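Local coordinates for protein beta subunit of photoactivated adenylyl cyclase (Beggiatoa sp. PS, PDB 5M2A) that probably makes cyclic AMP from ATP under blue-light control, pairing a flavin-binding BLUF photoreceptor domain with an adenylyl cyclase domain, at residues L43-G48 and N100-S105; Q47-Q52 and I119-R124; N76-K81 and L137-I142. One frame throughout, in Å; residues are numbered along the deposited sequence.

From the N terminus, strand 40-46 comes first, and contact 1 joins its end to the loop after strand 97-100, closing a loop of some fifty residues of the photoreceptor domain. Contact 2 takes over at the turn that ends contact 1's first segment, sharing Q47 and G48, and runs on to helix 110-129, so the hairpin of strands 40-46 and 49-55 is tied both to its parallel neighbour and to that helix. Contact 3 sets out later, from strand 77-83, and ends last, at helix 132-139; it therefore crosses both others. Contacts 2 and 3 meet where R124 and H123 touch N76, L78 and L80. All three reach one sheet and the second subunit.

Contact 1: residues L43-G48 and N100-S105; sequences LLYLQG and NLNENS
Q47 and N102 are joined by two bonds to one oxygen, N102 OD1. The backbone N of Q47 donates to it over 3.0 Å, arriving in the carbonyl plane on a lone pair. A bend at chi2 (-68°) turns CD of Q47 back, and NE2 adds a weak second bond to the same OD1 at 2.9 Å. Asparagine suits position 102 because its short amide works at both ends: while OD1 accepts from Q47, ND2 donates to N100 OD1 at 3.0 Å. That oxygen also accepts a weak bond from N102 N, an Asx turn that starts the chain's departure from the sheet. One backbone bond, L101 N to Y45 O at 3.1 Å, continues the pairing.

Here strand 97-100 runs parallel to strand 40-46 in the BLUF domain's sheet, with Y45 and N100 as the bridging pair, and the chain then leaves toward helix 110-129. On the face of the sheet that meets helix 20-36, the Y45 ring packs against N100. N100 CA lies over the ring face, 4.0 Å from the centroid, a CH-pi contact. The N100 amide is nearly parallel to the ring, the planes only 20° apart, and its OD1 approaches CE2 of Y45 to 3.2 Å.

The leucine side chains meet as well: CD1 of L46 touches L101 CB at 3.8 Å, and CD2 of L44 meets CD2 of L101 more loosely. L46 packs on K113 and Q117 of helix 110-129 and L101 on L116, while I112 of the second subunit packs on both L44 and L101.

Contact 2: residues Q47-Q52 and I119-R124; sequences QGLFFQ and ITQSHR. With FMN (flavin mononucleotide), chain F.
L49 and T120 lie side by side, pointing opposite ways, with CD1 of the leucine 3.5 Å from CG2 of the threonine. The contact lays helix 110-129 across strand 49-55 of the BLUF domain's sheet, the short segments running 101° apart with axes 11.1 Å from each other. F51 reaches T120 tip to tip, and OG1 lies in the ring plane at the edge, 3.4 Å from CE2. Threonine fits here because its methyl serves the apolar contact while its hydroxyl bonds to L116 O in the preceding helical turn. CD of R124 touches L49 CD2 with the aliphatic part of its chain; NH1 forms a salt bridge with E127 OE2, and NH2 a hydrogen bond to N76 O. L115 of the second subunit also packs on F51.

F50 and Q52 point to the opposite face of the strand, where the flavin lies. The F50 ring takes methyl C7M over one face, toward the rim, with CD2 at 3.5 Å. In Q52, chi1 -164° sets CG anti to N, and an extended chi2 carries CD toward the flavin, while OE1 bonds with Y10 OH. NE2 donates to flavin N5 at 3.0 Å and, more weakly, to O4, also at 3.0 Å.

Contact 3: residues N76-K81 and L137-I142; sequences NILCLK and LINQGI
N139 lays its amide oxygen against the backbone of C79 in one of its two conformers, so the bond may not be permanent. Chi1 of -158° puts CG anti to the backbone N of N139; from there OD1 accepts from C79 N at 3.1 Å, the donor lying in the carbonyl plane. Asparagine is short enough to make this bond while its CA approaches C79 O to 3.5 Å in a CA-H...O contact. C79 is small enough for the chains to come this close: its CB lies 3.4 Å from OD1. Beside it the branched I138 offers CG2, 3.6 Å from C79 O and 4.3 Å from L78 CD1. A water within 2.9 Å of both L80 O and I138 O lies between the backbones.

The helix ends here in a Schellman motif, with G141 N bonded to I138 O and I142 N to L137 O; the positive phi of G141 favours glycine. Opposite V9 of strand 5-14, L80 and K81 form a classic beta bulge. The joint thus sets the end of helix 132-139 on strand 77-83, with Y65 of helix 58-69 touching C79 and N139, helix 110-129 covering L78 and L80, and L126 of the second subunit packing on I138.

Contact 1: residues L43-G48 and N100-S105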
loop_
_atom_site.group_PDB
_atom_site.type_symbol
_atom_site.label_atom_id
_atom_site.label_comp_id
_atom_site.label_asym_id
_atom_site.label_seq_id
_atom_site.Cartn_x
_atom_site.Cartn_y
_atom_site.Cartn_z
ATOM N N LEU A 43 0.360 31.456 3.338
ATOM C CA LEU A 43 -0.400 30.509 4.144
ATOM C C LEU A 43 -1.836 30.532 3.648
ATOM O O LEU A 43 -2.505 31.565 3.736
ATOM C CB LEU A 43 -0.331 30.859 5.633
ATOM C CG LEU A 43 -1.181 30.009 6.579
ATOM C CD1 LEU A 43 -0.702 28.558 6.560
ATOM C CD2 LEU A 43 -1.141 30.592 7.993
ATOM N N LEU A 44 -2.297 29.412 3.104
ATOM C CA LEU A 44 -3.667 29.263 2.639
ATOM C C LEU A 44 -4.402 28.277 3.537
ATOM O O LEU A 44 -3.823 27.296 4.009
ATOM C CB LEU A 44 -3.720 28.758 1.191
ATOM C CG LEU A 44 -3.694 29.757 0.035
ATOM C CD1 LEU A 44 -2.325 30.349 -0.102
ATOM C CD2 LEU A 44 -4.103 29.073 -1.259
ATOM N N TYR A 45 -5.683 28.534 3.776
ATOM C CA TYR A 45 -6.479 27.521 4.452
ATOM C C TYR A 45 -7.811 27.338 3.744
ATOM O O TYR A 45 -8.374 28.277 3.174
ATOM C CB TYR A 45 -6.671 27.805 5.952
ATOM C CG TYR A 45 -7.265 29.133 6.332
ATOM C CD1 TYR A 45 -6.503 30.295 6.292
ATOM C CD2 TYR A 45 -8.568 29.219 6.798
ATOM C CE1 TYR A 45 -7.036 31.507 6.668
ATOM C CE2 TYR A 45 -9.112 30.428 7.177
ATOM C CZ TYR A 45 -8.338 31.569 7.113
ATOM O OH TYR A 45 -8.875 32.777 7.493
ATOM N N LEU A 46 -8.285 26.094 3.768
ATOM C CA LEU A 46 -9.457 25.694 2.998
ATOM C C LEU A 46 -10.024 24.441 3.640
ATOM O O LEU A 46 -9.347 23.410 3.661
ATOM C CB LEU A 46 -9.085 25.430 1.532
ATOM C CG LEU A 46 -10.235 25.095 0.578
ATOM C CD1 LEU A 46 -11.220 26.256 0.489
ATOM C CD2 LEU A 46 -9.698 24.742 -0.792
ATOM N N GLN A 47 -11.240 24.537 4.175
ATOM C CA GLN A 47 -11.979 23.380 4.685
ATOM C C GLN A 47 -11.124 22.556 5.649
ATOM O O GLN A 47 -10.851 21.372 5.433
ATOM C CB GLN A 47 -12.482 22.513 3.527
ATOM C CG GLN A 47 -13.262 23.282 2.478
ATOM C CD GLN A 47 -14.579 23.791 3.003
ATOM O OE1 GLN A 47 -15.394 23.019 3.510
ATOM N NE2 GLN A 47 -14.795 25.100 2.899
ATOM N N GLY A 48 -10.690 23.213 6.718
ATOM C CA GLY A 48 -9.965 22.528 7.767
ATOM C C GLY A 48 -8.568 22.088 7.410
ATOM O O GLY A 48 -7.988 21.267 8.126
ATOM N N ASN A 100 -7.465 33.285 3.043
ATOM C CA ASN A 100 -8.597 32.456 3.456
ATOM C C ASN A 100 -9.378 32.071 2.208
ATOM O O ASN A 100 -10.252 32.816 1.753
ATOM C CB ASN A 100 -9.486 33.191 4.451
ATOM C CG ASN A 100 -10.641 32.336 4.930
ATOM O OD1 ASN A 100 -10.764 31.172 4.544
ATOM N ND2 ASN A 100 -11.479 32.897 5.792
ATOM N N LEU A 101 -9.074 30.895 1.658
ATOM C CA LEU A 101 -9.729 30.473 0.430
ATOM C C LEU A 101 -11.211 30.172 0.630
ATOM O O LEU A 101 -11.963 30.186 -0.348
ATOM C CB LEU A 101 -9.009 29.255 -0.152
ATOM C CG LEU A 101 -8.869 29.274 -1.680
ATOM C CD1 LEU A 101 -8.159 30.535 -2.132
ATOM C CD2 LEU A 101 -8.135 28.041 -2.193
ATOM N N ASN A 102 -11.650 29.915 1.867
ATOM C CA ASN A 102 -13.076 29.712 2.110
ATOM C C ASN A 102 -13.879 30.957 1.757
ATOM O O ASN A 102 -14.982 30.859 1.209
ATOM C CB ASN A 102 -13.338 29.332 3.571
ATOM C CG ASN A 102 -12.535 28.134 4.028
ATOM O OD1 ASN A 102 -12.709 27.017 3.530
ATOM N ND2 ASN A 102 -11.666 28.355 5.008
ATOM N N GLU A 103 -13.347 32.139 2.072
ATOM C CA GLU A 103 -14.080 33.384 1.873
ATOM C C GLU A 103 -14.071 33.871 0.432
ATOM O O GLU A 103 -14.788 34.825 0.118
ATOM C CB GLU A 103 -13.523 34.491 2.776
ATOM C CG GLU A 103 -13.819 34.302 4.253
ATOM C CD GLU A 103 -15.296 34.095 4.545
ATOM O OE1 GLU A 103 -16.138 34.785 3.929
ATOM O OE2 GLU A 103 -15.614 33.234 5.394
ATOM N N ASN A 104 -13.286 33.259 -0.448
ATOM C CA ASN A 104 -13.248 33.693 -1.838
ATOM C C ASN A 104 -14.447 33.111 -2.575
ATOM O O ASN A 104 -14.559 31.890 -2.730
ATOM C CB ASN A 104 -11.941 33.272 -2.502
ATOM C CG ASN A 104 -11.691 34.007 -3.805
ATOM O OD1 ASN A 104 -12.627 34.357 -4.523
ATOM N ND2 ASN A 104 -10.423 34.240 -4.118
ATOM N N SER A 105 -15.346 33.985 -3.023
ATOM C CA SER A 105 -16.547 33.585 -3.741
ATOM C C SER A 105 -16.509 33.981 -5.211
ATOM O O SER A 105 -17.537 33.888 -5.892
ATOM C CB SER A 105 -17.785 34.180 -3.063
ATOM O OG SER A 105 -17.605 35.561 -2.800
#

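Contact 2: residues Q47-Q52 and I119-R124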
loop_
_atom_site.group_PDB
_atom_site.type_symbol
_atom_site.label_atom_id
_atom_site.label_comp_id
_atom_site.label_asym_id
_atom_site.label_seq_id
_atom_site.Cartn_x
_atom_site.Cartn_y
_atom_site.Cartn_z
ATOM N N GLN A 47 -11.240 24.537 4.175
ATOM C CA GLN A 47 -11.979 23.380 4.685
ATOM C C GLN A 47 -11.124 22.556 5.649
ATOM O O GLN A 47 -10.851 21.372 5.433
ATOM C CB GLN A 47 -12.482 22.513 3.527
ATOM C CG GLN A 47 -13.262 23.282 2.478
ATOM C CD GLN A 47 -14.579 23.791 3.003
ATOM O OE1 GLN A 47 -15.394 23.019 3.510
ATOM N NE2 GLN A 47 -14.795 25.100 2.899
ATOM N N GLY A 48 -10.690 23.213 6.718
ATOM C CA GLY A 48 -9.965 22.528 7.767
ATOM C C GLY A 48 -8.568 22.088 7.410
ATOM O O GLY A 48 -7.988 21.267 8.126
ATOM N N LEU A 49 -8.001 22.604 6.321
ATOM C CA LEU A 49 -6.641 22.272 5.925
ATOM C C LEU A 49 -5.815 23.545 5.802
ATOM O O LEU A 49 -6.319 24.578 5.362
ATOM C CB LEU A 49 -6.626 21.498 4.603
ATOM C CG LEU A 49 -7.277 20.112 4.678
ATOM C CD1 LEU A 49 -7.216 19.399 3.340
ATOM C CD2 LEU A 49 -6.629 19.273 5.766
ATOM N N PHE A 50 -4.555 23.464 6.222
ATOM C CA PHE A 50 -3.570 24.518 6.010
ATOM C C PHE A 50 -2.654 24.117 4.860
ATOM O O PHE A 50 -2.305 22.944 4.709
ATOM C CB PHE A 50 -2.720 24.752 7.262
ATOM C CG PHE A 50 -3.369 25.609 8.314
ATOM C CD1 PHE A 50 -4.017 26.782 7.980
ATOM C CD2 PHE A 50 -3.299 25.246 9.655
ATOM C CE1 PHE A 50 -4.597 27.575 8.957
ATOM C CE2 PHE A 50 -3.876 26.037 10.636
ATOM C CZ PHE A 50 -4.527 27.201 10.285
ATOM N N PHE A 51 -2.267 25.101 4.053
ATOM C CA PHE A 51 -1.229 24.950 3.040
ATOM C C PHE A 51 -0.226 26.056 3.304
ATOM O O PHE A 51 -0.623 27.215 3.418
ATOM C CB PHE A 51 -1.775 25.101 1.605
ATOM C CG PHE A 51 -2.989 24.260 1.305
ATOM C CD1 PHE A 51 -4.211 24.538 1.897
ATOM C CD2 PHE A 51 -2.920 23.224 0.393
ATOM C CE1 PHE A 51 -5.332 23.768 1.611
ATOM C CE2 PHE A 51 -4.047 22.461 0.113
ATOM C CZ PHE A 51 -5.247 22.741 0.720
ATOM N N GLN A 52 1.056 25.729 3.406
ATOM C CA GLN A 52 2.014 26.807 3.590
ATOM C C GLN A 52 3.250 26.596 2.735
ATOM O O GLN A 52 3.750 25.479 2.602
ATOM C CB GLN A 52 2.416 26.986 5.062
ATOM C CG GLN A 52 3.116 28.351 5.315
ATOM C CD GLN A 52 3.343 28.647 6.785
ATOM O OE1 GLN A 52 3.434 27.735 7.611
ATOM N NE2 GLN A 52 3.440 29.927 7.121
ATOM N N ILE A 119 -8.527 17.415 -4.646
ATOM C CA ILE A 119 -7.277 16.670 -4.797
ATOM C C ILE A 119 -6.558 16.542 -3.460
ATOM O O ILE A 119 -5.952 15.504 -3.162
ATOM C CB ILE A 119 -6.382 17.323 -5.869
ATOM C CG1 ILE A 119 -5.184 16.427 -6.198
ATOM C CG2 ILE A 119 -5.890 18.685 -5.425
ATOM C CD1 ILE A 119 -5.543 15.212 -7.001
ATOM N N THR A 120 -6.620 17.582 -2.627
ATOM C CA THR A 120 -5.947 17.517 -1.335
ATOM C C THR A 120 -6.626 16.514 -0.418
ATOM O O THR A 120 -5.954 15.728 0.256
ATOM C CB THR A 120 -5.896 18.900 -0.687
ATOM O OG1 THR A 120 -5.288 19.826 -1.591
ATOM C CG2 THR A 120 -5.064 18.851 0.584
ATOM N N GLN A 121 -7.955 16.519 -0.384
ATOM C CA GLN A 121 -8.673 15.559 0.440
ATOM C C GLN A 121 -8.420 14.134 -0.033
ATOM O O GLN A 121 -8.258 13.216 0.785
ATOM C CB GLN A 121 -10.163 15.894 0.430
ATOM C CG GLN A 121 -10.478 17.120 1.269
ATOM C CD GLN A 121 -11.920 17.579 1.155
ATOM O OE1 GLN A 121 -12.658 17.155 0.262
ATOM N NE2 GLN A 121 -12.329 18.457 2.062
ATOM N N SER A 122 -8.369 13.933 -1.346
ATOM C CA SER A 122 -7.992 12.628 -1.885
ATOM C C SER A 122 -6.560 12.266 -1.508
ATOM O O SER A 122 -6.280 11.119 -1.139
ATOM C CB SER A 122 -8.173 12.625 -3.404
ATOM O OG SER A 122 -7.889 11.355 -3.958
ATOM N N HIS A 123 -5.645 13.234 -1.592
ATOM C CA HIS A 123 -4.256 13.008 -1.210
ATOM C C HIS A 123 -4.157 12.486 0.217
ATOM O O HIS A 123 -3.419 11.530 0.496
ATOM C CB HIS A 123 -3.479 14.324 -1.370
ATOM C CG HIS A 123 -1.988 14.189 -1.249
ATOM N ND1 HIS A 123 -1.338 14.060 -0.040
ATOM C CD2 HIS A 123 -1.017 14.217 -2.191
ATOM C CE1 HIS A 123 -0.032 13.995 -0.243
ATOM N NE2 HIS A 123 0.188 14.082 -1.543
ATOM N N ARG A 124 -4.926 13.079 1.133
ATOM C CA ARG A 124 -4.845 12.684 2.533
ATOM C C ARG A 124 -5.372 11.275 2.746
ATOM O O ARG A 124 -4.935 10.593 3.677
ATOM C CB ARG A 124 -5.606 13.675 3.417
ATOM C CG ARG A 124 -5.216 15.131 3.162
ATOM C CD ARG A 124 -4.562 15.737 4.382
ATOM N NE ARG A 124 -3.206 15.248 4.581
ATOM C CZ ARG A 124 -2.439 15.603 5.606
ATOM N NH1 ARG A 124 -1.218 15.112 5.719
ATOM N NH2 ARG A 124 -2.898 16.451 6.518
HETATM N N1 FMN F . 5.510 31.351 12.892
HETATM C C2 FMN F . 6.423 32.101 12.178
HETATM O O2 FMN F . 7.268 32.765 12.768
HETATM N N3 FMN F . 6.405 32.099 10.798
HETATM C C4 FMN F . 5.463 31.347 10.127
HETATM O O4 FMN F . 5.437 31.344 8.897
HETATM C C4A FMN F . 4.543 30.596 10.839
HETATM N N5 FMN F . 3.610 29.856 10.153
HETATM C C5A FMN F . 2.695 29.106 10.844
HETATM C C6 FMN F . 1.762 28.364 10.139
HETATM C C7 FMN F . 0.829 27.600 10.823
HETATM C C7M FMN F . -0.172 26.808 10.037
HETATM C C8 FMN F . 0.831 27.584 12.216
HETATM C C8M FMN F . -0.172 26.764 12.967
HETATM C C9 FMN F . 1.770 28.330 12.924
HETATM C C9A FMN F . 2.707 29.092 12.237
HETATM N N10 FMN F . 3.643 29.832 12.931
HETATM C C10 FMN F . 4.563 30.592 12.231
HETATM C "C1'" FMN F . 3.619 29.818 14.436
HETATM C "C2'" FMN F . 4.829 29.154 15.080
HETATM O "O2'" FMN F . 4.580 27.776 15.225
HETATM C "C3'" FMN F . 5.053 29.777 16.451
HETATM O "O3'" FMN F . 3.822 29.809 17.144
HETATM C "C4'" FMN F . 5.588 31.198 16.309
HETATM O "O4'" FMN F . 6.799 31.174 15.587
HETATM C "C5'" FMN F . 5.834 31.840 17.669
HETATM O "O5'" FMN F . 6.780 31.066 18.372
HETATM P P FMN F . 7.439 31.610 19.733
HETATM O O1P FMN F . 8.535 32.581 19.367
HETATM O O2P FMN F . 6.381 32.315 20.555
HETATM O O3P FMN F . 8.009 30.444 20.509
#

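Contact 3: residues N76-K81 and L137-I142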
loop_
_atom_site.group_PDB
_atom_site.type_symbol
_atom_site.label_atom_id
_atom_site.label_comp_id
_atom_site.label_asym_id
_atom_site.label_seq_id
_atom_site.Cartn_x
_atom_site.Cartn_y
_atom_site.Cartn_z
ATOM N N ASN A 76 -1.246 16.244 11.789
ATOM C CA ASN A 76 -1.066 15.476 10.552
ATOM C C ASN A 76 -0.305 16.299 9.515
ATOM O O ASN A 76 -0.755 16.511 8.385
ATOM C CB ASN A 76 -2.408 14.991 9.999
ATOM C CG ASN A 76 -2.249 13.913 8.931
ATOM O OD1 ASN A 76 -3.132 13.705 8.093
ATOM N ND2 ASN A 76 -1.111 13.230 8.953
ATOM N N ILE A 77 0.866 16.772 9.918
ATOM C CA ILE A 77 1.673 17.631 9.058
ATOM C C ILE A 77 2.475 16.775 8.089
ATOM O O ILE A 77 3.171 15.837 8.494
ATOM C CB ILE A 77 2.591 18.525 9.904
ATOM C CG1 ILE A 77 1.755 19.373 10.867
ATOM C CG2 ILE A 77 3.458 19.396 8.997
ATOM C CD1 ILE A 77 2.563 19.994 11.989
ATOM N N LEU A 78 2.383 17.097 6.800
ATOM C CA LEU A 78 3.147 16.400 5.773
ATOM C C LEU A 78 3.812 17.438 4.885
ATOM O O LEU A 78 3.130 18.206 4.195
ATOM C CB LEU A 78 2.265 15.459 4.951
ATOM C CG LEU A 78 2.968 14.788 3.767
ATOM C CD1 LEU A 78 4.127 13.931 4.237
ATOM C CD2 LEU A 78 1.999 13.959 2.934
ATOM N N CYS A 79 5.139 17.467 4.911
ATOM C CA CYS A 79 5.886 18.286 3.969
ATOM C C CYS A 79 5.889 17.601 2.609
ATOM O O CYS A 79 6.293 16.439 2.493
ATOM C CB CYS A 79 7.313 18.511 4.465
ATOM S SG CYS A 79 8.297 19.556 3.365
ATOM N N LEU A 80 5.442 18.325 1.582
ATOM C CA LEU A 80 5.229 17.756 0.256
ATOM C C LEU A 80 6.387 17.976 -0.697
ATOM O O LEU A 80 6.582 17.176 -1.619
ATOM C CB LEU A 80 3.974 18.351 -0.384
ATOM C CG LEU A 80 2.646 18.050 0.295
ATOM C CD1 LEU A 80 1.554 18.769 -0.465
ATOM C CD2 LEU A 80 2.399 16.552 0.332
ATOM N N LYS A 81 7.154 19.038 -0.505
ATOM C CA LYS A 81 8.174 19.375 -1.476
ATOM C C LYS A 81 9.200 20.258 -0.795
ATOM O O LYS A 81 8.848 21.132 0.000
ATOM C CB LYS A 81 7.568 20.082 -2.698
ATOM C CG LYS A 81 8.597 20.591 -3.703
ATOM C CD LYS A 81 7.973 21.539 -4.718
ATOM C CE LYS A 81 7.288 20.795 -5.852
ATOM N NZ LYS A 81 6.627 21.738 -6.805
ATOM N N LEU A 137 10.118 9.390 3.103
ATOM C CA LEU A 137 10.872 9.959 1.985
ATOM C C LEU A 137 10.239 11.249 1.488
ATOM O O LEU A 137 10.940 12.230 1.210
ATOM C CB LEU A 137 10.968 8.946 0.847
ATOM C CG LEU A 137 11.888 7.763 1.131
ATOM C CD1 LEU A 137 11.739 6.701 0.058
ATOM C CD2 LEU A 137 13.347 8.223 1.243
ATOM N N ILE A 138 8.913 11.267 1.366
ATOM C CA ILE A 138 8.233 12.477 0.912
ATOM C C ILE A 138 8.432 13.604 1.912
ATOM O O ILE A 138 8.677 14.757 1.531
ATOM C CB ILE A 138 6.741 12.187 0.676
ATOM C CG1 ILE A 138 6.584 11.249 -0.517
ATOM C CG2 ILE A 138 5.970 13.487 0.430
ATOM C CD1 ILE A 138 5.211 10.729 -0.672
ATOM N N ASN A 139 8.319 13.295 3.208
ATOM C CA ASN A 139 8.514 14.307 4.236
ATOM C C ASN A 139 9.921 14.904 4.178
ATOM O O ASN A 139 10.107 16.073 4.531
ATOM C CB ASN A 139 8.240 13.699 5.610
ATOM C CG ASN A 139 7.897 14.737 6.657
ATOM O OD1 ASN A 139 7.262 15.749 6.364
ATOM N ND2 ASN A 139 8.315 14.485 7.893
ATOM N N GLN A 140 10.902 14.118 3.742
ATOM C CA GLN A 140 12.280 14.576 3.649
ATOM C C GLN A 140 12.580 15.289 2.337
ATOM O O GLN A 140 13.736 15.647 2.096
ATOM C CB GLN A 140 13.235 13.397 3.836
ATOM C CG GLN A 140 13.178 12.784 5.226
ATOM C CD GLN A 140 13.492 13.791 6.319
ATOM O OE1 GLN A 140 14.375 14.640 6.169
ATOM N NE2 GLN A 140 12.762 13.706 7.425
ATOM N N GLY A 141 11.573 15.504 1.494
ATOM C CA GLY A 141 11.782 16.150 0.214
ATOM C C GLY A 141 12.369 15.262 -0.858
ATOM O O GLY A 141 12.945 15.771 -1.824
ATOM N N ILE A 142 12.237 13.947 -0.718
ATOM C CA ILE A 142 12.821 12.976 -1.635
ATOM C C ILE A 142 11.692 12.298 -2.397
ATOM O O ILE A 142 10.758 11.765 -1.787
ATOM C CB ILE A 142 13.663 11.933 -0.882
ATOM C CG1 ILE A 142 14.742 12.617 -0.046
ATOM C CG2 ILE A 142 14.270 10.945 -1.859
ATOM C CD1 ILE A 142 15.539 11.654 0.801
HETATM O O HOH W 1 8.886 15.385 -1.266
#